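Local coordinates for protein CEL61B (Hypocrea jecorina, PDB 2VTC) that cleaves crystalline and amorphous cellulose chains oxidatively as a secreted, copper-dependent lytic polysaccharide monooxygenase of family AA9, at residues Pro68-Tyr71 and Thr72-Asp75; Val118-Ser121 and Gly122-Thr126; Gly141-Tyr144 and Asn145-Val148. All coordinates share one frame; numbering follows the deposited sequence.

Contact 1: Pro68-Tyr71 and Thr72-Asp75; sequences PDQY and TTPD
Thr73 turns its hydroxyl back onto the carbonyl of Gln70, with OG1 donating to Gln70 O at 2.9 Å. Its chi1 of 76° sets OG1 between the backbone N and the carbonyl carbon, where it also lies 3.6 Å from Gln70 CB. Gln70 O also takes the backbone N-H of Thr73, N to O 3.1 Å, from well above the carbonyl plane, whereas the hydroxyl is tilted from that plane by only 20°. The backbone bond closes a type I beta turn, Gln70 to Thr73, which follows the 3-10 segment 68-70 and leads toward helix 75-78. Thr73 OG1 accepts a weak capping bond from Asp75 N. A valine in place of Thr73 would probably leave Gln70 O with one donor fewer and Asp75 N without its cap. Beyond the turn the Gln70 amide and Asp75 carboxylate planes are 79° apart; a water 2.8 Å from both Gln70 NE2 and Asp75 OD2 bridges them. Gln70 OE1 is hydrogen-bonded to Ser67 N, and Asp75 OD1 to Asn81 N. Tyr71 is buried, with Pro68 CA over the centre of one ring face and its hydroxyl hydrogen-bonded to Asn194; its side chain lies about 9 Å from that of the copper ligand Tyr195, beside the active-site region.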
ATOM      1  N   PRO A  68     -14.933   3.262  -1.802  1.00 18.20           N
ATOM      2  CA  PRO A  68     -15.010   4.719  -1.839  1.00 18.09           C
ATOM      3  C   PRO A  68     -15.856   5.371  -0.733  1.00 18.76           C
ATOM      4  O   PRO A  68     -15.538   6.489  -0.297  1.00 18.05           O
ATOM      5  CB  PRO A  68     -15.547   5.015  -3.256  1.00 17.41           C
ATOM      6  CG  PRO A  68     -15.051   3.873  -4.045  1.00 18.01           C
ATOM      7  CD  PRO A  68     -15.161   2.665  -3.138  1.00 18.41           C
ATOM      8  N   ASP A  69     -16.905   4.678  -0.272  1.00 19.90           N
ATOM      9  CA  ASP A  69     -17.717   5.199   0.832  1.00 20.93           C
ATOM     10  C   ASP A  69     -16.959   5.165   2.170  1.00 20.52           C
ATOM     11  O   ASP A  69     -17.488   5.616   3.199  1.00 22.26           O
ATOM     12  CB  ASP A  69     -19.096   4.497   0.938  1.00 21.31           C
ATOM     13  CG  ASP A  69     -19.007   2.980   1.123  1.00 24.91           C
ATOM     14  OD1 ASP A  69     -17.922   2.405   1.327  1.00 27.00           O
ATOM     15  OD2 ASP A  69     -20.090   2.317   1.078  1.00 31.20           O
ATOM     16  N   GLN A  70     -15.738   4.633   2.139  1.00 19.09           N
ATOM     17  CA  GLN A  70     -14.863   4.612   3.318  1.00 18.51           C
ATOM     18  C   GLN A  70     -13.610   5.493   3.140  1.00 18.17           C
ATOM     19  O   GLN A  70     -12.697   5.427   3.959  1.00 17.97           O
ATOM     20  CB  GLN A  70     -14.440   3.193   3.628  1.00 18.88           C
ATOM     21  CG  GLN A  70     -15.594   2.258   3.942  1.00 21.39           C
ATOM     22  CD  GLN A  70     -15.121   0.851   4.129  1.00 22.79           C
ATOM     23  OE1 GLN A  70     -14.785   0.156   3.169  1.00 22.54           O
ATOM     24  NE2 GLN A  70     -15.058   0.413   5.394  1.00 22.26           N
ATOM     25  N   TYR A  71     -13.555   6.293   2.077  1.00 17.57           N
ATOM     26  CA  TYR A  71     -12.351   7.102   1.808  1.00 16.44           C
ATOM     27  C   TYR A  71     -12.045   8.188   2.849  1.00 17.35           C
ATOM     28  O   TYR A  71     -10.930   8.724   2.852  1.00 17.54           O
ATOM     29  CB  TYR A  71     -12.387   7.719   0.401  1.00 17.41           C
ATOM     30  CG  TYR A  71     -12.157   6.786  -0.779  1.00 16.02           C
ATOM     31  CD1 TYR A  71     -11.651   5.487  -0.640  1.00 14.79           C
ATOM     32  CD2 TYR A  71     -12.397   7.260  -2.081  1.00 18.08           C
ATOM     33  CE1 TYR A  71     -11.429   4.653  -1.768  1.00 14.51           C
ATOM     34  CE2 TYR A  71     -12.170   6.451  -3.188  1.00 16.94           C
ATOM     35  CZ  TYR A  71     -11.682   5.173  -3.045  1.00 16.13           C
ATOM     36  OH  TYR A  71     -11.456   4.346  -4.128  1.00 16.58           O
ATOM     37  N   THR A  72     -13.018   8.541   3.706  1.00 16.79           N
ATOM     38  CA  THR A  72     -12.765   9.538   4.753  1.00 17.73           C
ATOM     39  C   THR A  72     -12.653   8.922   6.151  1.00 17.49           C
ATOM     40  O   THR A  72     -12.642   9.667   7.126  1.00 19.26           O
ATOM     41  CB  THR A  72     -13.841  10.644   4.792  1.00 17.98           C
ATOM     42  OG1 THR A  72     -15.094  10.084   5.213  1.00 20.33           O
ATOM     43  CG2 THR A  72     -13.985  11.311   3.419  1.00 19.98           C
ATOM     44  N   THR A  73     -12.592   7.594   6.218  1.00 17.52           N
ATOM     45  CA  THR A  73     -12.609   6.845   7.494  1.00 17.86           C
ATOM     46  C   THR A  73     -11.225   6.332   7.856  1.00 18.32           C
ATOM     47  O   THR A  73     -10.357   6.209   6.994  1.00 18.15           O
ATOM     48  CB  THR A  73     -13.599   5.628   7.451  1.00 18.59           C
ATOM     49  OG1 THR A  73     -13.032   4.549   6.694  1.00 18.52           O
ATOM     50  CG2 THR A  73     -14.982   6.036   6.896  1.00 19.55           C
ATOM     51  N   PRO A  74     -10.979   6.049   9.155  1.00 17.60           N
ATOM     52  CA  PRO A  74      -9.687   5.484   9.545  1.00 17.39           C
ATOM     53  C   PRO A  74      -9.249   4.217   8.804  1.00 16.89           C
ATOM     54  O   PRO A  74      -8.054   3.969   8.674  1.00 16.85           O
ATOM     55  CB  PRO A  74      -9.880   5.200  11.052  1.00 16.24           C
ATOM     56  CG  PRO A  74     -10.860   6.258  11.490  1.00 17.68           C
ATOM     57  CD  PRO A  74     -11.854   6.287  10.326  1.00 19.04           C
ATOM     58  N   ASP A  75     -10.216   3.429   8.310  1.00 15.95           N
ATOM     59  CA  ASP A  75      -9.906   2.195   7.623  1.00 16.19           C
ATOM     60  C   ASP A  75      -9.094   2.404   6.322  1.00 15.04           C
ATOM     61  O   ASP A  75      -8.400   1.487   5.896  1.00 15.38           O
ATOM     62  CB  ASP A  75     -11.206   1.439   7.318  1.00 15.70           C
ATOM     63  CG  ASP A  75     -11.661   0.569   8.502  1.00 18.63           C
ATOM     64  OD1 ASP A  75     -10.942   0.538   9.561  1.00 17.75           O
ATOM     65  OD2 ASP A  75     -12.745  -0.061   8.384  1.00 19.45           O
TER
HETATM   66  O   HOH W   1     -15.886   8.037   3.610  1.00 22.27           O
HETATM   67  O   HOH W   2     -13.798  -1.854   6.509  1.00 27.27           O

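Contact 2: Val118-Ser121 and Gly122-Thr126; sequences VECS and GSCTT
Cys120 is covalently joined to Cys124 four residues on, SG to SG at 2.0 Å, and the chain leading to it is the end of strand 113-119. On that strand Val118 packs against Val175 of the neighbouring strand 172-182, and the backbone pairs with it. At Cys120 the side chain turns toward the following loop: with chi1 at -60°, SG lies beside its own backbone N and anti to the carbonyl carbon, and Cys124 has the same disposition. The two sulfurs meet with a chi3 of 107°, and the positive sign makes this a right-handed disulfide, which closes a small covalent loop directly after the strand. Both half-cystines rest on Val175. Cys120 CB also approaches the carbonyl of Gly122, 3.5 Å from its O, an oxygen that accepts from Asn173 ND2. Ser121 comes next, at the bend, and its O takes a water at 2.9 Å that also donates to Ser123 O, 2.6 Å away. Gly122 then follows with positive phi; a side chain at Gly122 would collide with Ser121 O, which explains glycine at this backbone conformation.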
ATOM      1  N   VAL A 118       5.190   7.722   4.879  1.00 15.09           N
ATOM      2  CA  VAL A 118       4.934   8.721   5.909  1.00 17.57           C
ATOM      3  C   VAL A 118       5.986   8.567   7.019  1.00 16.51           C
ATOM      4  O   VAL A 118       6.393   7.447   7.363  1.00 17.34           O
ATOM      5  CB  VAL A 118       3.550   8.532   6.538  1.00 16.44           C
ATOM      6  CG1 VAL A 118       3.542   7.307   7.391  1.00 24.32           C
ATOM      7  CG2 VAL A 118       3.196   9.704   7.397  1.00 23.26           C
ATOM      8  N   GLU A 119       6.389   9.696   7.602  1.00 16.85           N
ATOM      9  CA  GLU A 119       7.275   9.659   8.767  1.00 17.35           C
ATOM     10  C   GLU A 119       6.494   9.551  10.088  1.00 17.44           C
ATOM     11  O   GLU A 119       5.375  10.056  10.209  1.00 17.67           O
ATOM     12  CB  GLU A 119       8.201  10.885   8.772  1.00 17.48           C
ATOM     13  CG  GLU A 119       9.337  10.756   9.807  1.00 17.47           C
ATOM     14  CD  GLU A 119      10.282  11.963   9.846  1.00 19.11           C
ATOM     15  OE1 GLU A 119      10.164  12.877   9.003  1.00 18.56           O
ATOM     16  OE2 GLU A 119      11.153  11.962  10.754  1.00 23.25           O
ATOM     17  N   CYS A 120       7.103   8.905  11.082  1.00 17.36           N
ATOM     18  CA  CYS A 120       6.513   8.783  12.409  1.00 18.10           C
ATOM     19  C   CYS A 120       7.206   9.714  13.378  1.00 18.97           C
ATOM     20  O   CYS A 120       8.433   9.861  13.307  1.00 18.74           O
ATOM     21  CB  CYS A 120       6.659   7.362  12.949  1.00 18.09           C
ATOM     22  SG  CYS A 120       5.826   6.124  11.881  1.00 18.43           S
ATOM     23  N   SER A 121       6.409  10.324  14.248  1.00 20.08           N
ATOM     24  CA  SER A 121       6.958  11.027  15.415  1.00 22.07           C
ATOM     25  C   SER A 121       7.153   9.948  16.470  1.00 22.79           C
ATOM     26  O   SER A 121       6.183   9.371  16.940  1.00 25.18           O
ATOM     27  CB  SER A 121       5.976  12.071  15.917  1.00 21.97           C
ATOM     28  OG  SER A 121       6.493  12.667  17.106  1.00 25.54           O
ATOM     29  N   GLY A 122       8.393   9.688  16.860  1.00 23.48           N
ATOM     30  CA  GLY A 122       8.679   8.559  17.731  1.00 22.87           C
ATOM     31  C   GLY A 122       8.696   7.267  16.931  1.00 22.22           C
ATOM     32  O   GLY A 122       8.819   7.303  15.706  1.00 23.65           O
ATOM     33  N   SER A 123       8.597   6.138  17.626  1.00 21.46           N
ATOM     34  CA  SER A 123       8.594   4.824  16.986  1.00 20.05           C
ATOM     35  C   SER A 123       7.313   4.630  16.158  1.00 19.53           C
ATOM     36  O   SER A 123       6.234   5.029  16.588  1.00 19.85           O
ATOM     37  CB  SER A 123       8.629   3.744  18.054  1.00 20.99           C
ATOM     38  OG  SER A 123       8.600   2.467  17.444  1.00 19.31           O
ATOM     39  N   CYS A 124       7.429   3.976  15.005  1.00 19.71           N
ATOM     40  CA  CYS A 124       6.218   3.671  14.220  1.00 19.12           C
ATOM     41  C   CYS A 124       5.371   2.623  14.924  1.00 19.49           C
ATOM     42  O   CYS A 124       4.156   2.564  14.708  1.00 18.81           O
ATOM     43  CB  CYS A 124       6.553   3.286  12.766  1.00 20.33           C
ATOM     44  SG  CYS A 124       7.199   4.635  11.727  1.00 20.39           S
ATOM     45  N   THR A 125       5.991   1.840  15.817  1.00 19.22           N
ATOM     46  CA  THR A 125       5.284   0.766  16.535  1.00 19.75           C
ATOM     47  C   THR A 125       4.170   1.277  17.463  1.00 19.79           C
ATOM     48  O   THR A 125       3.279   0.511  17.873  1.00 20.69           O
ATOM     49  CB  THR A 125       6.281  -0.116  17.334  1.00 19.99           C
ATOM     50  OG1 THR A 125       6.793   0.646  18.438  1.00 20.46           O
ATOM     51  CG2 THR A 125       7.446  -0.577  16.452  1.00 20.60           C
ATOM     52  N   THR A 126       4.217   2.569  17.797  1.00 19.96           N
ATOM     53  CA  THR A 126       3.243   3.160  18.711  1.00 20.29           C
ATOM     54  C   THR A 126       2.586   4.419  18.147  1.00 20.25           C
ATOM     55  O   THR A 126       1.950   5.167  18.868  1.00 21.35           O
ATOM     56  CB  THR A 126       3.902   3.478  20.085  1.00 21.04           C
ATOM     57  OG1 THR A 126       5.060   4.273  19.851  1.00 21.56           O
ATOM     58  CG2 THR A 126       4.311   2.195  20.801  1.00 21.99           C
TER
HETATM   59  O   HOH W   3      10.796   9.094  14.834  1.00 35.23           O
HETATM   60  O   HOH W   4       5.154   6.919  18.085  1.00 32.49           O

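Contact 3: Gly141-Tyr144 and Asn145-Val148; sequences GINY and NTQV
Asn143 OD1 draws in two successive backbone N-H groups of the following loop. Thr146 N donates to Asn143 OD1 at 3.1 Å, approaching from above the carbonyl plane, and Asn145 N adds a weak bond to the same oxygen at 2.9 Å. The extended chi1 of 177° makes this possible, since it swings CG away from the backbone N and over the start of the loop. Asn143 OD1 thus accepts from the N-H groups two and three residues on, the first weakly, in the manner of an Asx turn, in which the side-chain amide stands in for a backbone carbonyl. The Thr146 hydroxyl lies across the Asn143 side chain at about a right angle, OG1 resting 3.3 Å from Asn143 CB. It also accepts from Val148 N, closing an ST turn.

The backbone of Asn143 contributes separately. Its O receives Gln147 N at 2.7 Å, nearly along the C=O axis though with a bent N-H, and its N donates to Val148 O at 3.0 Å in an almost straight bond (178°). The loop connects strand 133-143 to strand 148-149, which pair antiparallel in the mixed sheet of this AA9 domain. Gln147 has positive phi and a chain bent at chi2 (-71°), which folds its amide back to the loop; NE2 reaches Tyr144 O at 2.8 Å, that oxygen lying in the amide plane, and NE2 also donates to Ile236 O. The extended Ile142 side chain brings CD1 to 3.6 Å from Gln147 O. The Tyr144 hydroxyl is hydrogen-bonded to Tyr239 N.

Polar bonds predominate over apolar contacts in this surface hairpin loop: side-chain amides from Asn143 and Gln147 bind backbone groups near its bend, so the course of the chain probably depends on their hydrogen-bonding ends.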
ATOM      1  N   GLY A 141       0.027   2.873 -13.950  1.00 19.43           N
ATOM      2  CA  GLY A 141      -1.349   2.762 -14.434  1.00 19.54           C
ATOM      3  C   GLY A 141      -1.476   1.789 -15.591  1.00 19.60           C
ATOM      4  O   GLY A 141      -1.105   0.619 -15.458  1.00 19.78           O
ATOM      5  N   ILE A 142      -2.005   2.287 -16.714  1.00 20.20           N
ATOM      6  CA  ILE A 142      -2.199   1.476 -17.944  1.00 19.42           C
ATOM      7  C   ILE A 142      -1.161   1.892 -18.995  1.00 19.46           C
ATOM      8  O   ILE A 142      -0.847   3.075 -19.117  1.00 20.47           O
ATOM      9  CB  ILE A 142      -3.643   1.644 -18.490  1.00 19.84           C
ATOM     10  CG1 ILE A 142      -3.963   0.580 -19.560  1.00 18.95           C
ATOM     11  CG2 ILE A 142      -3.894   3.061 -19.028  1.00 21.05           C
ATOM     12  CD1 ILE A 142      -5.412   0.560 -19.994  1.00 18.84           C
ATOM     13  N   ASN A 143      -0.608   0.907 -19.705  1.00 20.09           N
ATOM     14  CA  ASN A 143       0.231   1.155 -20.866  1.00 20.31           C
ATOM     15  C   ASN A 143      -0.731   1.423 -22.028  1.00 20.17           C
ATOM     16  O   ASN A 143      -1.521   0.553 -22.372  1.00 19.91           O
ATOM     17  CB  ASN A 143       1.126  -0.069 -21.102  1.00 19.90           C
ATOM     18  CG  ASN A 143       1.995   0.065 -22.338  1.00 20.48           C
ATOM     19  OD1 ASN A 143       1.543   0.549 -23.366  1.00 21.37           O
ATOM     20  ND2 ASN A 143       3.255  -0.359 -22.235  1.00 19.95           N
ATOM     21  N   TYR A 144      -0.734   2.644 -22.565  1.00 20.58           N
ATOM     22  CA  TYR A 144      -1.746   3.027 -23.563  1.00 21.82           C
ATOM     23  C   TYR A 144      -1.618   2.183 -24.849  1.00 20.97           C
ATOM     24  O   TYR A 144      -2.625   1.852 -25.510  1.00 21.95           O
ATOM     25  CB  TYR A 144      -1.650   4.516 -23.890  1.00 22.46           C
ATOM     26  CG  TYR A 144      -1.932   5.446 -22.722  1.00 24.16           C
ATOM     27  CD1 TYR A 144      -3.104   5.323 -21.975  1.00 24.78           C
ATOM     28  CD2 TYR A 144      -1.032   6.452 -22.377  1.00 27.02           C
ATOM     29  CE1 TYR A 144      -3.368   6.179 -20.906  1.00 25.50           C
ATOM     30  CE2 TYR A 144      -1.288   7.311 -21.301  1.00 26.80           C
ATOM     31  CZ  TYR A 144      -2.459   7.164 -20.577  1.00 27.18           C
ATOM     32  OH  TYR A 144      -2.723   8.013 -19.515  1.00 26.84           O
ATOM     33  N   ASN A 145      -0.393   1.798 -25.171  1.00 20.72           N
ATOM     34  CA  ASN A 145      -0.165   1.052 -26.433  1.00 19.68           C
ATOM     35  C   ASN A 145      -0.554  -0.425 -26.340  1.00 19.87           C
ATOM     36  O   ASN A 145      -0.970  -1.019 -27.345  1.00 19.93           O
ATOM     37  CB  ASN A 145       1.275   1.230 -26.920  1.00 18.97           C
ATOM     38  CG  ASN A 145       1.523   0.558 -28.258  1.00 18.73           C
ATOM     39  OD1 ASN A 145       2.026  -0.559 -28.301  1.00 16.91           O
ATOM     40  ND2 ASN A 145       1.120   1.228 -29.348  1.00 19.17           N
ATOM     41  N   THR A 146      -0.456  -1.032 -25.148  1.00 18.58           N
ATOM     42  CA  THR A 146      -0.844  -2.429 -24.984  1.00 19.01           C
ATOM     43  C   THR A 146      -2.233  -2.590 -24.332  1.00 19.40           C
ATOM     44  O   THR A 146      -2.841  -3.666 -24.439  1.00 20.14           O
ATOM     45  CB  THR A 146       0.177  -3.251 -24.163  1.00 19.29           C
ATOM     46  OG1 THR A 146       0.251  -2.705 -22.828  1.00 18.89           O
ATOM     47  CG2 THR A 146       1.574  -3.250 -24.810  1.00 18.53           C
ATOM     48  N   GLN A 147      -2.712  -1.523 -23.678  1.00 19.97           N
ATOM     49  CA  GLN A 147      -3.937  -1.533 -22.839  1.00 20.71           C
ATOM     50  C   GLN A 147      -3.845  -2.469 -21.614  1.00 20.69           C
ATOM     51  O   GLN A 147      -4.875  -2.884 -21.049  1.00 21.60           O
ATOM     52  CB  GLN A 147      -5.210  -1.796 -23.677  1.00 20.93           C
ATOM     53  CG  GLN A 147      -5.488  -0.726 -24.735  1.00 22.12           C
ATOM     54  CD  GLN A 147      -5.953   0.609 -24.173  1.00 21.78           C
ATOM     55  OE1 GLN A 147      -7.017   0.701 -23.560  1.00 22.79           O
ATOM     56  NE2 GLN A 147      -5.177   1.669 -24.422  1.00 21.13           N
ATOM     57  N   VAL A 148      -2.614  -2.757 -21.196  1.00 20.11           N
ATOM     58  CA  VAL A 148      -2.346  -3.639 -20.054  1.00 19.38           C
ATOM     59  C   VAL A 148      -2.038  -2.828 -18.798  1.00 19.40           C
ATOM     60  O   VAL A 148      -1.185  -1.940 -18.809  1.00 19.74           O
ATOM     61  CB  VAL A 148      -1.185  -4.628 -20.326  1.00 19.65           C
ATOM     62  CG1 VAL A 148      -0.911  -5.500 -19.115  1.00 20.76           C
ATOM     63  CG2 VAL A 148      -1.556  -5.550 -21.475  1.00 19.98           C
TER

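Along the chain the three contacts come in series, contact 1 closing before contact 2 opens and contact 2 before contact 3, all inside the one AA9 domain. Their centres lie about 22 Å (1 and 2), about 29 Å (1 and 3) and about 37 Å (2 and 3) apart, and none touches another. Contacts 2 and 3 share the mixed sheet: strands 113-119 and 133-143 are neighbours in it, yet their loops fall on opposite sides of the chain's centre. Contact 1 lies instead in the loop between helices 38-47 and 75-78. It is the one near the metal site, with the Gln70 side chain about 13 Å from the bound nickel, whereas contacts 2 and 3 shape loops distant from it.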